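Mandelate racemase / muconate lactonizing enzyme (Burkholderia pseudomallei, PDB 2POD) probably acts as a lyase of the enolase superfamily, binding a sodium ion in its barrel domain, though its substrate is not known. Local coordinates at residues B[6-11]-B[53-58]. Residues are numbered along the deposited sequence; the frame is centred on the assembly and turned at random.
Sequences TEIETL and NRLIGE
Ile8, on the first strand of the N-terminal capping domain of an enolase-superfamily fold, meets Leu55 and Ile56 at the turn that follows helix 40-55, a small worked example of a helix packed on an antiparallel sheet. In Ile8, CG1 stands anti to the carbonyl carbon (chi1 -73°), and the extended chain beyond it carries CD1 towards Leu55. That methyl makes the apolar contacts of the strand: Ile8 CD1 lies 3.9 Å from both Leu55 CD2 and Leu55 CB, the two side chains crossing at about a right angle. Ile56 CG1 stands 4.4 Å from the same Ile8 CD1, at the margin of van der Waals contact. The ethyl branch of Ile56 also reaches the strand backbone, its CG1 4.2 Å from Thr6 O. Here the strand carries a classic beta bulge, Thr6 and Glu7 both facing His25 of strand 19-26, and both side chains start away from the turn. Glu7 OE1 accepts a hydrogen bond from Asn398 ND2 of strand 394-400. After Leu55 the chain reverses in a type II beta turn closed by Glu58 N to Leu55 O (3.1 Å), with Gly57 taking the positive phi (100°) that this turn demands. Ile56 also touches Thr399, and Leu55 touches His66 of helix 63-69, placing the contact among the sheet and two helices. No hydrogen bond joins the two segments; the turn meets the strand with aliphatic carbon alone, against Ile8 and the backbone at Thr6 and Glu7, so their fit depends on side-chain shape and burial of apolar surface, while polar bonds tie the strand to its sheet neighbours and close the turn on itself.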
# COMPACT_ATOMS: atom_id res chain seq x y z
N THR B 6 36.20 -36.01 11.27
CA THR B 6 36.84 -36.65 12.41
C THR B 6 37.14 -35.67 13.54
O THR B 6 37.10 -36.04 14.71
CB THR B 6 38.13 -37.39 12.00
OG1 THR B 6 38.93 -36.54 11.15
CG2 THR B 6 37.79 -38.68 11.25
N GLU B 7 37.42 -34.42 13.17
CA GLU B 7 38.09 -33.47 14.06
C GLU B 7 37.89 -32.02 13.58
O GLU B 7 38.00 -31.73 12.38
CB GLU B 7 39.58 -33.79 14.14
CG GLU B 7 40.28 -33.31 15.40
CD GLU B 7 41.73 -33.77 15.46
OE1 GLU B 7 42.63 -32.96 15.13
OE2 GLU B 7 41.96 -34.95 15.81
N ILE B 8 37.59 -31.13 14.51
CA ILE B 8 37.48 -29.69 14.22
C ILE B 8 38.43 -28.90 15.13
O ILE B 8 38.41 -29.06 16.35
CB ILE B 8 36.00 -29.19 14.32
CG1 ILE B 8 35.19 -29.68 13.11
CG2 ILE B 8 35.93 -27.66 14.39
CD1 ILE B 8 33.69 -29.73 13.31
N GLU B 9 39.26 -28.05 14.53
CA GLU B 9 40.28 -27.30 15.26
C GLU B 9 40.03 -25.81 15.12
O GLU B 9 39.87 -25.33 14.01
CB GLU B 9 41.66 -27.60 14.68
CG GLU B 9 42.35 -28.81 15.25
CD GLU B 9 43.84 -28.82 14.94
OE1 GLU B 9 44.64 -28.60 15.87
OE2 GLU B 9 44.21 -29.05 13.76
N THR B 10 40.03 -25.08 16.23
CA THR B 10 40.05 -23.62 16.16
C THR B 10 41.41 -23.04 16.53
O THR B 10 42.09 -23.55 17.43
CB THR B 10 38.96 -22.96 17.03
OG1 THR B 10 39.11 -23.39 18.39
CG2 THR B 10 37.57 -23.34 16.51
N LEU B 11 41.81 -21.99 15.83
CA LEU B 11 43.10 -21.36 16.03
C LEU B 11 42.88 -19.88 16.30
O LEU B 11 42.32 -19.16 15.46
CB LEU B 11 43.97 -21.51 14.77
CG LEU B 11 44.29 -22.81 14.01
CD1 LEU B 11 45.64 -22.61 13.34
CD2 LEU B 11 44.33 -24.07 14.85
N ASN B 53 29.62 -31.10 17.56
CA ASN B 53 28.92 -32.36 17.75
C ASN B 53 27.88 -32.66 16.67
O ASN B 53 27.52 -33.82 16.44
CB ASN B 53 28.28 -32.42 19.14
CG ASN B 53 29.31 -32.31 20.26
OD1 ASN B 53 30.33 -33.00 20.25
ND2 ASN B 53 29.04 -31.43 21.22
N ARG B 54 27.40 -31.61 16.01
CA ARG B 54 26.46 -31.76 14.90
C ARG B 54 27.17 -32.16 13.62
O ARG B 54 26.55 -32.61 12.66
CB ARG B 54 25.66 -30.46 14.70
CG ARG B 54 24.75 -30.10 15.86
CD ARG B 54 23.38 -29.71 15.36
NE ARG B 54 22.49 -30.86 15.23
CZ ARG B 54 21.26 -30.81 14.72
NH1 ARG B 54 20.76 -29.66 14.27
NH2 ARG B 54 20.53 -31.92 14.65
N LEU B 55 28.49 -32.00 13.62
CA LEU B 55 29.29 -32.05 12.40
C LEU B 55 30.25 -33.24 12.41
O LEU B 55 30.53 -33.83 11.37
CB LEU B 55 30.05 -30.74 12.24
CG LEU B 55 30.07 -30.04 10.88
CD1 LEU B 55 28.68 -29.87 10.26
CD2 LEU B 55 30.74 -28.71 11.02
N ILE B 56 30.74 -33.60 13.60
CA ILE B 56 31.67 -34.72 13.77
C ILE B 56 30.99 -36.06 13.49
O ILE B 56 29.96 -36.38 14.09
CB ILE B 56 32.38 -34.66 15.16
CG1 ILE B 56 33.61 -33.74 15.06
CG2 ILE B 56 32.83 -36.05 15.64
CD1 ILE B 56 33.95 -32.98 16.32
N GLY B 57 31.55 -36.80 12.55
CA GLY B 57 30.97 -38.06 12.09
C GLY B 57 30.19 -37.96 10.79
O GLY B 57 29.82 -38.99 10.21
N GLU B 58 29.94 -36.73 10.33
CA GLU B 58 29.08 -36.48 9.16
C GLU B 58 29.89 -36.40 7.86
O GLU B 58 31.08 -36.11 7.88
CB GLU B 58 28.28 -35.20 9.35
CG GLU B 58 27.29 -35.23 10.51
CD GLU B 58 25.91 -35.71 10.10
OE1 GLU B 58 25.60 -35.72 8.89
OE2 GLU B 58 25.12 -36.09 11.00